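Local structure of isomerase/lactonizing enzyme (Agrobacterium tumefaciens, 1RVK) at residues Gly256-Ala261 with Val283-Gly288; Ala148-Tyr153 with Asp186-Ala191; Val120-Leu123 with Arg128-Val131. The protein is of unknown function but belongs to the enolase superfamily and binds magnesium, so it probably catalyses a metal-assisted isomerisation or related reaction of a carboxylate substrate. All blocks are in the same frame, centred on the assembly; numbering follows the deposited sequence.

Along the chain contact 3 comes first, then contact 2, then contact 1, with no overlap between them. Contact 3 (120-123 with 128-131) leads from helix 120-124 into strand 130-137 of the curled barrel sheet. Contact 2 (148-153 with 186-191) joins the outer helices 150-163 and 183-197, and contact 1 (256-261 with 283-288) joins the loop after strand 254-256 to the short helix 283-286 that follows strand 278-281. The centres of contacts 2 and 3 are about 36 Å apart, those of contacts 1 and 2 about 28 Å, and those of contacts 1 and 3 about 21 Å. Of the three, only contact 1 holds a magnesium ligand; contacts 2 and 3 are structural packing, among the outer helices and at the start of the barrel.

Contact 1: residues Gly256-Ala261 with Val283-Gly288; sequences GPESAA and VNDVGG. With MG (magnesium ion), chain B.
Asp-285 lays its carboxylate over the backbone carbonyl of Glu-258, CG lying 3.2 Å from Glu-258 O. Asp-285 OD1 is 3.3 Å from the same oxygen, but both are acceptors and no bond joins them. A separate water links the two side chains, donating to Glu-258 OE2 at 2.8 Å and to Asp-285 OD1 at 2.9 Å and so tying together two carboxylates whose planes differ by 41°. A second water donates to Asp-285 OD1 at 2.7 Å. With CG anti to the backbone N (chi1 -178°) and an extended chain beyond it, Glu-258 reaches inward until OE1 binds magnesium at 2.1 Å; a metal-bound water donates to its OE2 at 2.6 Å. Asp-206 and Glu-232 complete the protein ligands, the three lying at or just after the ends of successive barrel strands as expected of the enolase superfamily, and Arg-280 donates to OE1, where it probably offsets the gathered negative charge. Glutamate suits this place because it is long enough to reach the ion from the loop. Asp-285 turns OD2 to ND1 of His-309, a pairing consistent with the His-Asp dyad of mandelate racemase relatives.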
loop_
_atom_site.group_PDB
_atom_site.type_symbol
_atom_site.label_atom_id
_atom_site.label_comp_id
_atom_site.label_asym_id
_atom_site.label_seq_id
_atom_site.Cartn_x
_atom_site.Cartn_y
_atom_site.Cartn_z
ATOM N N GLY A 256 1.732 3.484 -12.782
ATOM C CA GLY A 256 0.354 3.104 -12.538
ATOM C C GLY A 256 0.053 1.730 -13.107
ATOM O O GLY A 256 0.927 1.108 -13.702
ATOM N N PRO A 257 -1.172 1.217 -12.924
ATOM C CA PRO A 257 -2.267 1.859 -12.200
ATOM C C PRO A 257 -2.279 1.400 -10.747
ATOM O O PRO A 257 -2.005 0.236 -10.461
ATOM C CB PRO A 257 -3.491 1.379 -12.960
ATOM C CG PRO A 257 -3.125 -0.049 -13.267
ATOM C CD PRO A 257 -1.645 0.014 -13.639
ATOM N N GLU A 258 -2.587 2.304 -9.824
ATOM C CA GLU A 258 -2.624 1.908 -8.424
ATOM C C GLU A 258 -3.989 1.412 -7.973
ATOM O O GLU A 258 -4.105 0.309 -7.436
ATOM C CB GLU A 258 -2.217 3.059 -7.504
ATOM C CG GLU A 258 -2.205 2.632 -6.042
ATOM C CD GLU A 258 -1.991 3.781 -5.094
ATOM O OE1 GLU A 258 -0.943 4.440 -5.204
ATOM O OE2 GLU A 258 -2.865 4.019 -4.239
ATOM N N SER A 259 -5.019 2.223 -8.200
ATOM C CA SER A 259 -6.367 1.893 -7.751
ATOM C C SER A 259 -7.279 1.151 -8.717
ATOM O O SER A 259 -8.285 0.586 -8.295
ATOM C CB SER A 259 -7.078 3.170 -7.282
ATOM O OG SER A 259 -7.266 4.082 -8.352
ATOM N N ALA A 260 -6.945 1.149 -10.001
ATOM C CA ALA A 260 -7.778 0.472 -10.991
ATOM C C ALA A 260 -8.073 -0.979 -10.609
ATOM O O ALA A 260 -7.215 -1.676 -10.069
ATOM C CB ALA A 260 -7.105 0.526 -12.360
ATOM N N ALA A 261 -9.296 -1.425 -10.884
ATOM C CA ALA A 261 -9.690 -2.798 -10.587
ATOM C C ALA A 261 -9.137 -3.705 -11.685
ATOM O O ALA A 261 -8.401 -3.247 -12.559
ATOM C CB ALA A 261 -11.211 -2.907 -10.534
ATOM N N VAL A 283 -0.769 -5.209 -2.545
ATOM C CA VAL A 283 -1.525 -6.339 -2.018
ATOM C C VAL A 283 -3.010 -6.021 -1.886
ATOM O O VAL A 283 -3.860 -6.820 -2.288
ATOM C CB VAL A 283 -0.962 -6.791 -0.657
ATOM C CG1 VAL A 283 -1.864 -7.847 -0.041
ATOM C CG2 VAL A 283 0.441 -7.352 -0.854
ATOM N N ASN A 284 -3.334 -4.854 -1.337
ATOM C CA ASN A 284 -4.738 -4.486 -1.185
ATOM C C ASN A 284 -5.403 -4.132 -2.507
ATOM O O ASN A 284 -6.620 -4.266 -2.655
ATOM C CB ASN A 284 -4.893 -3.302 -0.224
ATOM C CG ASN A 284 -4.846 -3.726 1.222
ATOM O OD1 ASN A 284 -4.893 -4.915 1.528
ATOM N ND2 ASN A 284 -4.768 -2.754 2.126
ATOM N N ASP A 285 -4.604 -3.686 -3.468
ATOM C CA ASP A 285 -5.139 -3.281 -4.755
ATOM C C ASP A 285 -5.451 -4.407 -5.729
ATOM O O ASP A 285 -6.370 -4.280 -6.541
ATOM C CB ASP A 285 -4.181 -2.291 -5.414
ATOM C CG ASP A 285 -3.905 -1.090 -4.536
ATOM O OD1 ASP A 285 -4.851 -0.319 -4.257
ATOM O OD2 ASP A 285 -2.743 -0.926 -4.116
ATOM N N VAL A 286 -4.708 -5.504 -5.658
ATOM C CA VAL A 286 -4.952 -6.600 -6.590
ATOM C C VAL A 286 -5.492 -7.870 -5.954
ATOM O O VAL A 286 -5.602 -8.902 -6.617
ATOM C CB VAL A 286 -3.685 -6.934 -7.402
ATOM C CG1 VAL A 286 -3.211 -5.686 -8.144
ATOM C CG2 VAL A 286 -2.595 -7.469 -6.487
ATOM N N GLY A 287 -5.825 -7.802 -4.668
ATOM C CA GLY A 287 -6.400 -8.961 -4.009
ATOM C C GLY A 287 -5.495 -9.933 -3.285
ATOM O O GLY A 287 -5.835 -11.109 -3.167
ATOM N N GLY A 288 -4.345 -9.471 -2.805
ATOM C CA GLY A 288 -3.469 -10.366 -2.069
ATOM C C GLY A 288 -2.034 -10.478 -2.542
ATOM O O GLY A 288 -1.641 -9.910 -3.564
HETATM MG MG MG B . -0.715 6.480 -4.788
HETATM O O HOH W 1 -5.245 2.553 -4.015
HETATM O O HOH W 2 -2.525 6.477 -3.386
HETATM O O HOH W 3 -7.417 -0.352 -5.137
HETATM O O HOH W 4 -1.992 7.092 -6.514
HETATM O O HOH W 5 0.541 6.309 -2.877
#

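Contact 2: residues Ala148-Tyr153 with Asp186-Ala191; sequences ATPEDY and DLKACA
Pro-150 presses its ring against the backbone of helix 183-197 at Lys-188 and Ala-189. From its CB, the peptide carbon and carbonyl oxygen of Lys-188 are each 3.7 Å away, and Ala-189 N is 3.8 Å away. The next atom, CG, meets Lys-188 CB at 3.6 Å, and the two side chains run alongside each other, pointing the same way. CD then turns back to the proline nitrogen and closes the ring. The lysine brings only the base of its chain to this surface; its end leads away, so a long polar residue can sit at the margin of an apolar contact. Ala-189, with nothing beyond CB, lets the helices approach until its CA is 3.9 Å from Pro-150 CA. One turn on, Tyr-153 brings CD1 to Ala-189 CB at 4.2 Å, while its hydroxyl bonds the carbonyl of His-171 at the end of strand 167-171.

Pro-150 also suits the first turn of helix 150-163, where no backbone N-H is needed for the helical ladder. Around it a capping box of Thr-149 and Asp-152 caps the N-terminus: Asp-152 N donates to Thr-149 OG1 at 3.1 Å, and Thr-149 N reaches Asp-152 OD2 from 44° above the carboxylate plane. Ala-148 N takes the anti lone pair of that same oxygen. These are neighbouring helices of the barrel's outer layer, with strand 167-171 between them in sequence. Because they meet through van der Waals contacts of hydrocarbon groups with each other and with the helix backbone, the attachment rests on shape and burial, while the cap supplies partners for the N-H groups of Ala-148, Thr-149 and Asp-152.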
loop_
_atom_site.group_PDB
_atom_site.type_symbol
_atom_site.label_atom_id
_atom_site.label_comp_id
_atom_site.label_asym_id
_atom_site.label_seq_id
_atom_site.Cartn_x
_atom_site.Cartn_y
_atom_site.Cartn_z
ATOM N N ALA A 148 0.277 22.578 5.240
ATOM C CA ALA A 148 -0.638 23.604 4.748
ATOM C C ALA A 148 -0.081 24.449 3.614
ATOM O O ALA A 148 -0.836 24.973 2.798
ATOM C CB ALA A 148 -1.050 24.513 5.896
ATOM N N THR A 149 1.238 24.581 3.560
ATOM C CA THR A 149 1.872 25.401 2.537
ATOM C C THR A 149 2.999 24.681 1.811
ATOM O O THR A 149 3.477 23.639 2.259
ATOM C CB THR A 149 2.484 26.663 3.163
ATOM O OG1 THR A 149 3.643 26.291 3.917
ATOM C CG2 THR A 149 1.489 27.335 4.100
ATOM N N PRO A 150 3.439 25.235 0.669
ATOM C CA PRO A 150 4.532 24.609 -0.078
ATOM C C PRO A 150 5.761 24.522 0.820
ATOM O O PRO A 150 6.491 23.531 0.808
ATOM C CB PRO A 150 4.733 25.565 -1.251
ATOM C CG PRO A 150 3.335 26.026 -1.527
ATOM C CD PRO A 150 2.810 26.308 -0.123
ATOM N N GLU A 151 5.982 25.572 1.606
ATOM C CA GLU A 151 7.114 25.615 2.522
ATOM C C GLU A 151 7.059 24.493 3.562
ATOM O O GLU A 151 8.094 23.945 3.940
ATOM C CB GLU A 151 7.171 26.979 3.219
ATOM C CG GLU A 151 7.575 28.129 2.294
ATOM C CD GLU A 151 6.487 28.538 1.301
ATOM O OE1 GLU A 151 6.823 29.245 0.325
ATOM O OE2 GLU A 151 5.305 28.174 1.491
ATOM N N ASP A 152 5.860 24.149 4.025
ATOM C CA ASP A 152 5.714 23.079 5.014
ATOM C C ASP A 152 6.216 21.747 4.461
ATOM O O ASP A 152 6.760 20.928 5.197
ATOM C CB ASP A 152 4.250 22.913 5.441
ATOM C CG ASP A 152 3.758 24.049 6.314
ATOM O OD1 ASP A 152 4.590 24.695 6.983
ATOM O OD2 ASP A 152 2.532 24.284 6.347
ATOM N N TYR A 153 6.020 21.521 3.167
ATOM C CA TYR A 153 6.484 20.278 2.567
ATOM C C TYR A 153 8.002 20.283 2.506
ATOM O O TYR A 153 8.648 19.261 2.745
ATOM C CB TYR A 153 5.916 20.101 1.157
ATOM C CG TYR A 153 4.547 19.463 1.129
ATOM C CD1 TYR A 153 3.393 20.228 1.276
ATOM C CD2 TYR A 153 4.410 18.084 0.954
ATOM C CE1 TYR A 153 2.125 19.633 1.243
ATOM C CE2 TYR A 153 3.155 17.481 0.921
ATOM C CZ TYR A 153 2.017 18.261 1.065
ATOM O OH TYR A 153 0.777 17.666 1.017
ATOM N N ASP A 186 0.428 22.624 -6.160
ATOM C CA ASP A 186 1.122 21.341 -6.177
ATOM C C ASP A 186 2.554 21.522 -6.674
ATOM O O ASP A 186 3.497 20.969 -6.101
ATOM C CB ASP A 186 0.385 20.355 -7.092
ATOM C CG ASP A 186 -0.964 19.937 -6.539
ATOM O OD1 ASP A 186 -1.695 19.203 -7.244
ATOM O OD2 ASP A 186 -1.296 20.331 -5.400
ATOM N N LEU A 187 2.720 22.299 -7.739
ATOM C CA LEU A 187 4.047 22.535 -8.294
ATOM C C LEU A 187 4.927 23.330 -7.337
ATOM O O LEU A 187 6.135 23.112 -7.287
ATOM C CB LEU A 187 3.951 23.254 -9.641
ATOM C CG LEU A 187 3.516 22.376 -10.819
ATOM C CD1 LEU A 187 3.294 23.230 -12.059
ATOM C CD2 LEU A 187 4.577 21.322 -11.074
ATOM N N LYS A 188 4.330 24.251 -6.583
ATOM C CA LYS A 188 5.106 25.037 -5.622
ATOM C C LYS A 188 5.643 24.126 -4.528
ATOM O O LYS A 188 6.761 24.308 -4.048
ATOM C CB LYS A 188 4.258 26.131 -4.974
ATOM C CG LYS A 188 3.941 27.320 -5.867
ATOM C CD LYS A 188 3.420 28.478 -5.024
ATOM C CE LYS A 188 2.697 29.519 -5.861
ATOM N NZ LYS A 188 1.377 29.013 -6.346
ATOM N N ALA A 189 4.836 23.152 -4.121
ATOM C CA ALA A 189 5.257 22.212 -3.088
ATOM C C ALA A 189 6.426 21.391 -3.614
ATOM O O ALA A 189 7.426 21.199 -2.924
ATOM C CB ALA A 189 4.106 21.295 -2.707
ATOM N N CYS A 190 6.294 20.909 -4.845
ATOM C CA CYS A 190 7.349 20.110 -5.457
ATOM C C CYS A 190 8.648 20.898 -5.563
ATOM O O CYS A 190 9.732 20.377 -5.282
ATOM C CB CYS A 190 6.913 19.631 -6.842
ATOM S SG CYS A 190 5.611 18.370 -6.778
ATOM N N ALA A 191 8.533 22.158 -5.968
ATOM C CA ALA A 191 9.699 23.022 -6.112
ATOM C C ALA A 191 10.347 23.288 -4.758
ATOM O O ALA A 191 11.574 23.307 -4.641
ATOM C CB ALA A 191 9.294 24.337 -6.763
#

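Contact 3: residues Val120-Leu123 with Arg128-Val131; sequences VYKL and RDKV
Tyr-121 and Lys-122 both donate to one oxygen of Asp-129, OD1. In the first hydrogen bond the tyrosine OH lies 2.7 Å from OD1, meeting it on the anti side and 21° out of the carboxylate plane; the oxygen itself lies at the edge of the ring, and the two planes stand 72° apart. The second bond is a salt bridge: Lys-122 NZ is 3.2 Å from Asp-129 OD1 and uses the syn lone pair. Two donors on different sides of one atom should restrain the carboxylate's rotation, and aspartate puts a charged acceptor close to the backbone, where both hydroxyl and ammonium reach it.

Van der Waals packing supports this polar cluster. Lys-122 lays CG 3.9 Å above the centre of the Tyr-121 ring, its chain bending at chi2 (-73°) to carry the ammonium round to Asp-129. Obliquely to the ring, Arg-128 O comes within 3.6 Å of Tyr-121 CE1. The CB of Arg-128 points away from the helix. Val-131 CG2 lies against one face of its guanidinium, whose nitrogens bond the carbonyls of Val-319 and Cys-325 in and after helix 313-321.

Tyr-121 is buried and Asp-129 exposed, so the hydroxyl meets its partner near the surface. Here a short helix is tied to the start of strand 130-137, the first strand of the barrel in the enolase superfamily fold, where the chain passes from the N-terminal domain into the barrel.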
loop_
_atom_site.group_PDB
_atom_site.type_symbol
_atom_site.label_atom_id
_atom_site.label_comp_id
_atom_site.label_asym_id
_atom_site.label_seq_id
_atom_site.Cartn_x
_atom_site.Cartn_y
_atom_site.Cartn_z
ATOM N N VAL A 120 7.537 -15.266 5.141
ATOM C CA VAL A 120 6.876 -15.443 3.852
ATOM C C VAL A 120 7.768 -15.184 2.636
ATOM O O VAL A 120 7.733 -15.954 1.674
ATOM C CB VAL A 120 5.586 -14.578 3.766
ATOM C CG1 VAL A 120 5.104 -14.457 2.313
ATOM C CG2 VAL A 120 4.492 -15.224 4.614
ATOM N N TYR A 121 8.583 -14.134 2.669
ATOM C CA TYR A 121 9.426 -13.858 1.508
ATOM C C TYR A 121 10.460 -14.954 1.260
ATOM O O TYR A 121 10.866 -15.173 0.122
ATOM C CB TYR A 121 10.093 -12.478 1.628
ATOM C CG TYR A 121 11.340 -12.394 2.481
ATOM C CD1 TYR A 121 12.603 -12.286 1.894
ATOM C CD2 TYR A 121 11.256 -12.343 3.869
ATOM C CE1 TYR A 121 13.752 -12.116 2.673
ATOM C CE2 TYR A 121 12.395 -12.179 4.655
ATOM C CZ TYR A 121 13.635 -12.059 4.053
ATOM O OH TYR A 121 14.748 -11.841 4.839
ATOM N N LYS A 122 10.873 -15.652 2.318
ATOM C CA LYS A 122 11.835 -16.742 2.178
ATOM C C LYS A 122 11.147 -17.973 1.584
ATOM O O LYS A 122 11.781 -18.777 0.896
ATOM C CB LYS A 122 12.445 -17.093 3.539
ATOM C CG LYS A 122 13.404 -16.045 4.085
ATOM C CD LYS A 122 14.733 -16.035 3.337
ATOM C CE LYS A 122 15.694 -15.036 3.969
ATOM N NZ LYS A 122 17.045 -15.037 3.344
ATOM N N LEU A 123 9.851 -18.115 1.858
ATOM C CA LEU A 123 9.064 -19.233 1.337
ATOM C C LEU A 123 8.816 -19.033 -0.149
ATOM O O LEU A 123 8.831 -19.982 -0.933
ATOM C CB LEU A 123 7.716 -19.331 2.053
ATOM C CG LEU A 123 7.690 -19.960 3.443
ATOM C CD1 LEU A 123 6.254 -19.983 3.957
ATOM C CD2 LEU A 123 8.254 -21.375 3.376
ATOM N N ARG A 128 15.991 -10.119 -1.529
ATOM C CA ARG A 128 16.732 -9.201 -0.660
ATOM C C ARG A 128 16.190 -9.158 0.775
ATOM O O ARG A 128 14.978 -9.208 0.991
ATOM C CB ARG A 128 16.710 -7.791 -1.262
ATOM C CG ARG A 128 15.306 -7.311 -1.610
ATOM C CD ARG A 128 15.307 -6.045 -2.447
ATOM N NE ARG A 128 14.029 -5.903 -3.142
ATOM C CZ ARG A 128 13.725 -4.916 -3.977
ATOM N NH1 ARG A 128 14.605 -3.955 -4.232
ATOM N NH2 ARG A 128 12.545 -4.907 -4.580
ATOM N N ASP A 129 17.093 -9.050 1.748
ATOM C CA ASP A 129 16.707 -9.005 3.155
ATOM C C ASP A 129 16.461 -7.586 3.640
ATOM O O ASP A 129 15.876 -7.375 4.702
ATOM C CB ASP A 129 17.781 -9.661 4.021
ATOM C CG ASP A 129 18.057 -11.089 3.609
ATOM O OD1 ASP A 129 17.092 -11.880 3.532
ATOM O OD2 ASP A 129 19.236 -11.418 3.364
ATOM N N LYS A 130 16.928 -6.615 2.864
ATOM C CA LYS A 130 16.726 -5.213 3.194
ATOM C C LYS A 130 16.441 -4.492 1.891
ATOM O O LYS A 130 16.837 -4.952 0.823
ATOM C CB LYS A 130 17.959 -4.616 3.884
ATOM C CG LYS A 130 19.175 -4.430 2.993
ATOM C CD LYS A 130 20.279 -3.705 3.758
ATOM C CE LYS A 130 21.484 -3.420 2.875
ATOM N NZ LYS A 130 22.564 -2.727 3.628
ATOM N N VAL A 131 15.736 -3.371 1.972
ATOM C CA VAL A 131 15.400 -2.621 0.775
ATOM C C VAL A 131 15.211 -1.149 1.091
ATOM O O VAL A 131 14.730 -0.792 2.170
ATOM C CB VAL A 131 14.103 -3.159 0.123
ATOM C CG1 VAL A 131 12.931 -3.005 1.080
ATOM C CG2 VAL A 131 13.829 -2.421 -1.181
#